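Local coordinates for choline binding protein PCPA (Streptococcus pneumoniae, PDB 4CP6), which is a choline-binding surface protein and vaccine antigen of the pneumococcus, whose leucine-rich repeats probably serve in recognition or adhesion, at residues T210-V215 / L239-S244; S264-S269 / A287-I292; N350-F355 / T374-K379. All coordinates share one frame; numbering follows the deposited sequence.

In the fold
From the N terminus antiparallel strands form a sheet that runs on into the parallel strands of a long leucine-rich repeat array. Contact 1 closes a loop of 23 residues that leads through the antiparallel meander of strands 224-227, 230-233 and 238-241, and joins the approach to strand 214-217 to the chain leaving 238-241. Contact 2 closes a loop of 17 residues, pairing the turns after strands 259-260 and 282-283; its centre lies about 10 Å from that of contact 1, and the backbones of Y242 and S244 probably bond to S264 and S269. Contact 3 closes a loop of 18 residues, its centre about 28 Å from that of contact 2, beside helix 396-405. None nests in or crosses another.

Contact 1: T210-V215 / L239-S244; sequences TSLKHV and LIYYPS
L212 and V215 both meet the ring of Y241, L212 obliquely with CD1 3.8 Å from CE2 of Y241 and V215 with CG2 near the ring plane at the edge, 4.1 Å from CD2. P243 packs next to them: its CB lies 3.3 Å from the carbonyl O of L212, and its CG approaches CA of H214. Branched aliphatic groups, a large ring and a compact proline suit this buried seam, which has no direct hydrogen bond across it. A water supplies the polar link. It accepts from N of L212 at 2.9 Å, donates to OG of S244 at 2.8 Å and lies 2.7 Å from OH of Y241, so three buried polar groups share one molecule. S244 OG sits between its own N and carbonyl carbon (chi1 69°), turned to the backbone of T210, while N of S244 makes a weak bond to OH of Y241. Further out, F206 stacks on the Y241 ring, and the hydroxyl of S211 bonds to O of L189 in the preceding coil. I240 and Y241 form a classic beta bulge opposite L231, where strand 238-241 pairs antiparallel with 230-233 and the chain re-enters the leucine-rich repeat solenoid.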
loop_
_atom_site.group_PDB
_atom_site.type_symbol
_atom_site.label_atom_id
_atom_site.label_comp_id
_atom_site.label_asym_id
_atom_site.label_seq_id
_atom_site.Cartn_x
_atom_site.Cartn_y
_atom_site.Cartn_z
ATOM N N THR A 210 -6.389 7.063 -0.524
ATOM C CA THR A 210 -7.726 7.401 -0.998
ATOM C C THR A 210 -7.781 8.630 -1.886
ATOM O O THR A 210 -8.886 9.057 -2.238
ATOM C CB THR A 210 -8.621 7.658 0.230
ATOM O OG1 THR A 210 -8.027 8.679 1.044
ATOM C CG2 THR A 210 -8.860 6.399 1.065
ATOM N N SER A 211 -6.627 9.191 -2.248
ATOM C CA SER A 211 -6.562 10.491 -2.893
ATOM C C SER A 211 -6.067 10.554 -4.328
ATOM O O SER A 211 -6.275 11.579 -5.003
ATOM C CB SER A 211 -5.666 11.376 -2.034
ATOM O OG SER A 211 -4.402 10.756 -1.808
ATOM N N LEU A 212 -5.356 9.520 -4.790
ATOM C CA LEU A 212 -4.718 9.620 -6.112
ATOM C C LEU A 212 -5.689 9.613 -7.268
ATOM O O LEU A 212 -6.576 8.761 -7.322
ATOM C CB LEU A 212 -3.677 8.513 -6.298
ATOM C CG LEU A 212 -2.428 8.683 -5.437
ATOM C CD1 LEU A 212 -1.688 7.338 -5.267
ATOM C CD2 LEU A 212 -1.486 9.720 -6.040
ATOM N N LYS A 213 -5.487 10.551 -8.216
ATOM C CA LYS A 213 -6.273 10.574 -9.451
ATOM C C LYS A 213 -5.463 9.973 -10.602
ATOM O O LYS A 213 -6.036 9.405 -11.533
ATOM C CB LYS A 213 -6.648 12.030 -9.791
ATOM C CG LYS A 213 -7.634 12.627 -8.809
ATOM C CD LYS A 213 -7.921 14.109 -9.116
ATOM C CE LYS A 213 -8.915 14.648 -8.107
ATOM N NZ LYS A 213 -9.226 16.086 -8.357
ATOM N N HIS A 214 -4.134 10.103 -10.535
ATOM C CA HIS A 214 -3.284 9.576 -11.590
ATOM C C HIS A 214 -1.868 9.408 -11.080
ATOM O O HIS A 214 -1.377 10.179 -10.248
ATOM C CB HIS A 214 -3.345 10.413 -12.917
ATOM C CG HIS A 214 -2.944 11.849 -12.792
ATOM N ND1 HIS A 214 -3.860 12.830 -12.430
ATOM C CD2 HIS A 214 -1.755 12.444 -13.057
ATOM C CE1 HIS A 214 -3.190 13.977 -12.438
ATOM N NE2 HIS A 214 -1.923 13.800 -12.813
ATOM N N VAL A 215 -1.243 8.329 -11.528
ATOM C CA VAL A 215 0.170 8.044 -11.259
ATOM C C VAL A 215 0.828 8.103 -12.637
ATOM O O VAL A 215 0.476 7.320 -13.519
ATOM C CB VAL A 215 0.402 6.679 -10.556
ATOM C CG1 VAL A 215 1.907 6.420 -10.402
ATOM C CG2 VAL A 215 -0.312 6.627 -9.194
ATOM N N LEU A 239 -0.871 -5.137 -13.770
ATOM C CA LEU A 239 -1.575 -3.904 -13.483
ATOM C C LEU A 239 -1.261 -3.679 -12.002
ATOM O O LEU A 239 -1.716 -4.438 -11.131
ATOM C CB LEU A 239 -3.086 -4.007 -13.782
ATOM C CG LEU A 239 -3.832 -2.688 -13.746
ATOM C CD1 LEU A 239 -5.188 -2.826 -14.485
ATOM C CD2 LEU A 239 -4.034 -2.157 -12.290
ATOM N N ILE A 240 -0.413 -2.670 -11.732
ATOM C CA ILE A 240 0.078 -2.449 -10.385
ATOM C C ILE A 240 -0.899 -1.610 -9.565
ATOM O O ILE A 240 -1.190 -1.964 -8.418
ATOM C CB ILE A 240 1.486 -1.812 -10.429
ATOM C CG1 ILE A 240 2.467 -2.750 -11.166
ATOM C CG2 ILE A 240 2.020 -1.497 -8.998
ATOM C CD1 ILE A 240 3.826 -2.116 -11.488
ATOM N N TYR A 241 -1.353 -0.471 -10.113
ATOM C CA TYR A 241 -2.235 0.381 -9.329
ATOM C C TYR A 241 -3.166 1.179 -10.186
ATOM O O TYR A 241 -2.716 1.908 -11.083
ATOM C CB TYR A 241 -1.433 1.304 -8.390
ATOM C CG TYR A 241 -2.347 2.088 -7.467
ATOM C CD1 TYR A 241 -3.201 1.433 -6.574
ATOM C CD2 TYR A 241 -2.407 3.480 -7.525
ATOM C CE1 TYR A 241 -4.074 2.146 -5.757
ATOM C CE2 TYR A 241 -3.237 4.202 -6.676
ATOM C CZ TYR A 241 -4.085 3.535 -5.810
ATOM O OH TYR A 241 -4.965 4.249 -5.019
ATOM N N TYR A 242 -4.484 1.075 -9.884
ATOM C CA TYR A 242 -5.522 1.856 -10.534
ATOM C C TYR A 242 -5.886 2.949 -9.523
ATOM O O TYR A 242 -6.421 2.640 -8.441
ATOM C CB TYR A 242 -6.705 0.956 -10.816
ATOM C CG TYR A 242 -7.760 1.636 -11.669
ATOM C CD1 TYR A 242 -8.711 2.478 -11.098
ATOM C CD2 TYR A 242 -7.855 1.371 -13.031
ATOM C CE1 TYR A 242 -9.712 3.066 -11.870
ATOM C CE2 TYR A 242 -8.857 1.947 -13.810
ATOM C CZ TYR A 242 -9.767 2.805 -13.229
ATOM O OH TYR A 242 -10.775 3.335 -13.999
ATOM N N PRO A 243 -5.610 4.236 -9.812
ATOM C CA PRO A 243 -5.873 5.282 -8.802
ATOM C C PRO A 243 -7.290 5.292 -8.274
ATOM O O PRO A 243 -8.217 5.239 -9.073
ATOM C CB PRO A 243 -5.502 6.582 -9.513
ATOM C CG PRO A 243 -4.440 6.133 -10.505
ATOM C CD PRO A 243 -4.946 4.783 -11.006
ATOM N N SER A 244 -7.460 5.363 -6.939
ATOM C CA SER A 244 -8.786 5.271 -6.350
ATOM C C SER A 244 -9.712 6.369 -6.827
ATOM O O SER A 244 -10.943 6.172 -6.839
ATOM C CB SER A 244 -8.731 5.263 -4.823
ATOM O OG SER A 244 -8.329 6.514 -4.278
HETATM O O HOH W 1 -5.560 6.758 -4.080
#

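Contact 2: S264-S269 / A287-I292; sequences SFNKNS and AFADAI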
loop_
_atom_site.group_PDB
_atom_site.type_symbol
_atom_site.label_atom_id
_atom_site.label_comp_id
_atom_site.label_asym_id
_atom_site.label_seq_id
_atom_site.Cartn_x
_atom_site.Cartn_y
_atom_site.Cartn_z
ATOM N N SER A 264 -4.507 -3.438 -5.928
ATOM C CA SER A 264 -4.501 -2.608 -7.134
ATOM C C SER A 264 -5.723 -1.721 -7.360
ATOM O O SER A 264 -5.565 -0.689 -8.027
ATOM C CB SER A 264 -4.249 -3.435 -8.382
ATOM O OG SER A 264 -5.112 -4.564 -8.441
ATOM N N PHE A 265 -6.927 -2.104 -6.892
ATOM C CA PHE A 265 -8.141 -1.263 -7.013
ATOM C C PHE A 265 -8.667 -0.972 -5.617
ATOM O O PHE A 265 -9.860 -0.692 -5.441
ATOM C CB PHE A 265 -9.260 -1.939 -7.863
ATOM C CG PHE A 265 -8.937 -2.096 -9.324
ATOM C CD1 PHE A 265 -8.029 -3.062 -9.756
ATOM C CD2 PHE A 265 -9.563 -1.294 -10.281
ATOM C CE1 PHE A 265 -7.773 -3.246 -11.126
ATOM C CE2 PHE A 265 -9.311 -1.485 -11.645
ATOM C CZ PHE A 265 -8.396 -2.435 -12.059
ATOM N N ASN A 266 -7.793 -0.993 -4.612
ATOM C CA ASN A 266 -8.214 -0.716 -3.253
ATOM C C ASN A 266 -8.788 0.700 -3.139
ATOM O O ASN A 266 -8.220 1.638 -3.693
ATOM C CB ASN A 266 -7.025 -0.880 -2.313
ATOM C CG ASN A 266 -7.342 -0.747 -0.865
ATOM O OD1 ASN A 266 -8.335 -1.340 -0.344
ATOM N ND2 ASN A 266 -6.470 -0.119 -0.167
ATOM N N LYS A 267 -9.860 0.846 -2.357
ATOM C CA LYS A 267 -10.528 2.133 -2.062
ATOM C C LYS A 267 -11.124 2.791 -3.292
ATOM O O LYS A 267 -11.431 3.978 -3.242
ATOM C CB LYS A 267 -9.556 3.115 -1.354
ATOM C CG LYS A 267 -8.968 2.611 -0.022
ATOM C CD LYS A 267 -10.111 2.516 1.015
ATOM C CE LYS A 267 -9.740 2.032 2.378
ATOM N NZ LYS A 267 -10.983 1.924 3.196
ATOM N N ASN A 268 -11.288 2.061 -4.374
ATOM C CA ASN A 268 -11.777 2.647 -5.604
ATOM C C ASN A 268 -13.121 3.338 -5.390
ATOM O O ASN A 268 -14.064 2.720 -4.893
ATOM C CB ASN A 268 -11.873 1.576 -6.653
ATOM C CG ASN A 268 -12.189 2.166 -7.991
ATOM O OD1 ASN A 268 -13.344 2.488 -8.265
ATOM N ND2 ASN A 268 -11.155 2.479 -8.766
ATOM N N SER A 269 -13.235 4.608 -5.819
ATOM C CA SER A 269 -14.423 5.400 -5.566
ATOM C C SER A 269 -15.412 5.510 -6.723
ATOM O O SER A 269 -16.579 5.824 -6.456
ATOM C CB SER A 269 -13.999 6.825 -5.196
ATOM O OG SER A 269 -13.200 6.880 -4.022
ATOM N N ALA A 287 -7.415 -7.023 -3.976
ATOM C CA ALA A 287 -7.428 -6.255 -5.219
ATOM C C ALA A 287 -8.600 -5.289 -5.314
ATOM O O ALA A 287 -8.390 -4.159 -5.761
ATOM C CB ALA A 287 -7.424 -7.174 -6.425
ATOM N N PHE A 288 -9.823 -5.716 -4.939
ATOM C CA PHE A 288 -10.998 -4.849 -5.051
ATOM C C PHE A 288 -11.518 -4.449 -3.698
ATOM O O PHE A 288 -12.680 -4.014 -3.593
ATOM C CB PHE A 288 -12.103 -5.486 -5.920
ATOM C CG PHE A 288 -11.605 -6.128 -7.187
ATOM C CD1 PHE A 288 -11.047 -5.358 -8.201
ATOM C CD2 PHE A 288 -11.671 -7.504 -7.358
ATOM C CE1 PHE A 288 -10.559 -5.964 -9.363
ATOM C CE2 PHE A 288 -11.185 -8.105 -8.524
ATOM C CZ PHE A 288 -10.604 -7.322 -9.494
ATOM N N ALA A 289 -10.690 -4.547 -2.648
ATOM C CA ALA A 289 -11.153 -4.203 -1.318
ATOM C C ALA A 289 -11.627 -2.757 -1.248
ATOM O O ALA A 289 -10.911 -1.843 -1.632
ATOM C CB ALA A 289 -10.073 -4.473 -0.271
ATOM N N ASP A 290 -12.852 -2.547 -0.781
ATOM C CA ASP A 290 -13.444 -1.203 -0.658
ATOM C C ASP A 290 -13.552 -0.474 -2.016
ATOM O O ASP A 290 -13.545 0.772 -2.046
ATOM C CB ASP A 290 -12.761 -0.361 0.422
ATOM C CG ASP A 290 -12.890 -0.944 1.823
ATOM O OD1 ASP A 290 -13.873 -1.687 2.078
ATOM O OD2 ASP A 290 -12.017 -0.640 2.672
ATOM N N ALA A 291 -13.721 -1.227 -3.125
ATOM C CA ALA A 291 -14.072 -0.609 -4.418
ATOM C C ALA A 291 -15.591 -0.507 -4.295
ATOM O O ALA A 291 -16.339 -1.474 -4.572
ATOM C CB ALA A 291 -13.674 -1.501 -5.580
ATOM N N ILE A 292 -16.050 0.648 -3.793
ATOM C CA ILE A 292 -17.442 0.778 -3.327
ATOM C C ILE A 292 -18.481 1.115 -4.386
ATOM O O ILE A 292 -19.687 1.098 -4.062
ATOM C CB ILE A 292 -17.524 1.761 -2.151
ATOM C CG1 ILE A 292 -17.114 3.204 -2.557
ATOM C CG2 ILE A 292 -16.689 1.259 -0.965
ATOM C CD1 ILE A 292 -17.355 4.256 -1.438
#
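K267 and D290 meet at the surface end of two stacked turns, their side chains side by side and pointing the same way. From CB the lysine chain starts with CG beside its own backbone N, and the bend at chi2 (-67°) places CD 4.0 Å from CB of D290. CE then passes 3.5 Å from OD2 of D290, and NZ ends 2.8 Å from that same oxygen in a salt bridge, approaching from above the carboxylate plane. A long flexible lysine suits this place because its methylenes lie against the neighbour before its charge is paired.

Beneath them the backbones run in step, F265-N268 and F288-A291 each forming a type II beta turn. N of F265 donates to O of A287, N of K267 to O of A289 at 3.0 Å, nearly straight at 163°, and N of I292 to O of N268 at 3.1 Å. K267 and D290 occupy the third position of their turns, with positive phi. The small side chain of A291 allows close stacking, its CB 3.7 Å from CB of N268.

At the inner end F265 and F288 lie side by side, CD1 of F265 3.9 Å from CE1 of F288, with ring planes at 51°. Methyl CB of A287 sits over the centre of one face of F288, 4.2 Å above its plane.

Both rings also touch L260 of strand 259-260. F265 stacks on Y242, just past strand 238-241, and F288 meets F311 of strand 311-312, continuing the aromatic row from coil to coil. The two turns lie in the loops leading to strands 273-275 and 296-298.

Contact 3: N350-F355 / T374-K379; sequences NSLPSF and TEFSVK
The carbonyl O of N350 accepts a firm bond from N of S377 at 3.0 Å (N-H...O angle 159°). A water lies 3.0 Å from the same oxygen and 2.7 Å from O of E375, but can serve them only in part, since it has more acceptors in reach than protons. CA of F376 adds a CH...O contact to the N350 oxygen, at 3.3 Å. Two residues on, N of L352 donates to O of S377 at 2.9 Å (angle 167°). The two backbone bonds make S351 and S377 a parallel bridge between two short, weakly bonded strands, as between successive coils of a leucine-rich repeat solenoid, and both segments lie in a BspA-type repeat region. The bridge sets the serine hydroxyls near each other on one face, where small polar groups suit the more open side.

L352 points to the opposite face. Its CD1 lies 4.0 Å from CZ of F376, the two side chains crossing obliquely, and 4.4 Å from CG2 of V378. CG of F376 is anti to its backbone N (chi1 -171°), and the ring passes alongside N350, CD1 of F376 3.8 Å from CA of N350. Helix 396-405 packs against this apolar side through I398 on F376 and V401 and L402 on V378. At the far end the aliphatic part of K379 passes the hydroxyl of S354, which bonds to D381.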
loop_
_atom_site.group_PDB
_atom_site.type_symbol
_atom_site.label_atom_id
_atom_site.label_comp_id
_atom_site.label_asym_id
_atom_site.label_seq_id
_atom_site.Cartn_x
_atom_site.Cartn_y
_atom_site.Cartn_z
ATOM N N ASN A 350 -14.435 -28.022 -7.946
ATOM C CA ASN A 350 -15.023 -29.180 -7.260
ATOM C C ASN A 350 -14.677 -29.251 -5.784
ATOM O O ASN A 350 -15.062 -30.207 -5.122
ATOM C CB ASN A 350 -14.618 -30.491 -7.963
ATOM C CG ASN A 350 -13.125 -30.701 -8.063
ATOM O OD1 ASN A 350 -12.375 -30.528 -7.107
ATOM N ND2 ASN A 350 -12.651 -31.083 -9.231
ATOM N N SER A 351 -13.934 -28.268 -5.260
ATOM C CA SER A 351 -13.551 -28.251 -3.862
ATOM C C SER A 351 -13.665 -26.809 -3.401
ATOM O O SER A 351 -13.081 -25.916 -4.024
ATOM C CB SER A 351 -12.127 -28.769 -3.707
ATOM O OG SER A 351 -11.703 -28.680 -2.359
ATOM N N LEU A 352 -14.476 -26.572 -2.373
ATOM C CA LEU A 352 -14.649 -25.219 -1.847
ATOM C C LEU A 352 -13.928 -25.113 -0.538
ATOM O O LEU A 352 -14.190 -25.910 0.376
ATOM C CB LEU A 352 -16.111 -24.827 -1.716
ATOM C CG LEU A 352 -16.964 -24.966 -2.981
ATOM C CD1 LEU A 352 -18.371 -24.520 -2.712
ATOM C CD2 LEU A 352 -16.391 -24.130 -4.128
ATOM N N PRO A 353 -12.969 -24.177 -0.436
ATOM C CA PRO A 353 -12.160 -24.098 0.779
ATOM C C PRO A 353 -12.855 -23.460 1.962
ATOM O O PRO A 353 -13.952 -22.899 1.843
ATOM C CB PRO A 353 -10.955 -23.270 0.330
ATOM C CG PRO A 353 -11.512 -22.350 -0.697
ATOM C CD PRO A 353 -12.564 -23.153 -1.424
ATOM N N SER A 354 -12.184 -23.496 3.120
ATOM C CA SER A 354 -12.673 -22.838 4.303
ATOM C C SER A 354 -12.728 -21.346 4.028
ATOM O O SER A 354 -11.890 -20.805 3.288
ATOM C CB SER A 354 -11.676 -23.053 5.439
ATOM O OG SER A 354 -11.734 -24.411 5.847
ATOM N N PHE A 355 -13.677 -20.658 4.658
ATOM C CA PHE A 355 -13.772 -19.188 4.631
ATOM C C PHE A 355 -14.005 -18.616 3.231
ATOM O O PHE A 355 -13.623 -17.474 2.941
ATOM C CB PHE A 355 -12.517 -18.552 5.275
ATOM C CG PHE A 355 -12.229 -19.081 6.666
ATOM C CD1 PHE A 355 -13.164 -18.954 7.680
ATOM C CD2 PHE A 355 -11.043 -19.745 6.938
ATOM C CE1 PHE A 355 -12.900 -19.439 8.964
ATOM C CE2 PHE A 355 -10.782 -20.247 8.220
ATOM C CZ PHE A 355 -11.710 -20.081 9.219
ATOM N N THR A 374 -18.276 -36.488 -8.575
ATOM C CA THR A 374 -18.760 -37.421 -7.555
ATOM C C THR A 374 -17.956 -37.212 -6.252
ATOM O O THR A 374 -18.371 -37.683 -5.191
ATOM C CB THR A 374 -18.647 -38.884 -8.058
ATOM O OG1 THR A 374 -17.298 -39.142 -8.463
ATOM C CG2 THR A 374 -19.607 -39.186 -9.212
ATOM N N GLU A 375 -16.819 -36.474 -6.341
ATOM C CA GLU A 375 -15.900 -36.182 -5.234
ATOM C C GLU A 375 -16.023 -34.740 -4.702
ATOM O O GLU A 375 -15.165 -34.309 -3.920
ATOM C CB GLU A 375 -14.431 -36.425 -5.675
ATOM C CG GLU A 375 -14.161 -37.685 -6.492
ATOM C CD GLU A 375 -14.478 -39.008 -5.822
ATOM O OE1 GLU A 375 -13.830 -39.329 -4.800
ATOM O OE2 GLU A 375 -15.358 -39.735 -6.335
ATOM N N PHE A 376 -17.077 -33.996 -5.109
ATOM C CA PHE A 376 -17.294 -32.589 -4.713
ATOM C C PHE A 376 -17.144 -32.423 -3.211
ATOM O O PHE A 376 -17.770 -33.164 -2.461
ATOM C CB PHE A 376 -18.705 -32.145 -5.136
ATOM C CG PHE A 376 -18.938 -30.662 -4.957
ATOM C CD1 PHE A 376 -18.470 -29.752 -5.893
ATOM C CD2 PHE A 376 -19.597 -30.177 -3.839
ATOM C CE1 PHE A 376 -18.651 -28.385 -5.716
ATOM C CE2 PHE A 376 -19.791 -28.806 -3.676
ATOM C CZ PHE A 376 -19.294 -27.925 -4.600
ATOM N N SER A 377 -16.362 -31.425 -2.763
ATOM C CA SER A 377 -16.172 -31.230 -1.342
ATOM C C SER A 377 -16.385 -29.794 -0.864
ATOM O O SER A 377 -16.067 -28.816 -1.560
ATOM C CB SER A 377 -14.800 -31.747 -0.919
ATOM O OG SER A 377 -13.763 -30.948 -1.453
ATOM N N VAL A 378 -16.888 -29.691 0.370
ATOM C CA VAL A 378 -17.220 -28.451 1.081
ATOM C C VAL A 378 -16.746 -28.684 2.516
ATOM O O VAL A 378 -16.883 -29.807 3.032
ATOM C CB VAL A 378 -18.771 -28.247 1.061
ATOM C CG1 VAL A 378 -19.209 -27.035 1.875
ATOM C CG2 VAL A 378 -19.291 -28.133 -0.375
ATOM N N LYS A 379 -16.249 -27.637 3.179
ATOM C CA LYS A 379 -15.896 -27.739 4.595
ATOM C C LYS A 379 -17.015 -27.132 5.407
ATOM O O LYS A 379 -17.828 -26.347 4.879
ATOM C CB LYS A 379 -14.577 -26.995 4.903
ATOM C CG LYS A 379 -13.344 -27.530 4.153
ATOM C CD LYS A 379 -12.964 -28.946 4.583
ATOM C CE LYS A 379 -11.516 -29.270 4.294
ATOM N NZ LYS A 379 -11.227 -30.723 4.457
HETATM O O HOH W 2 -13.240 -32.526 -4.662
#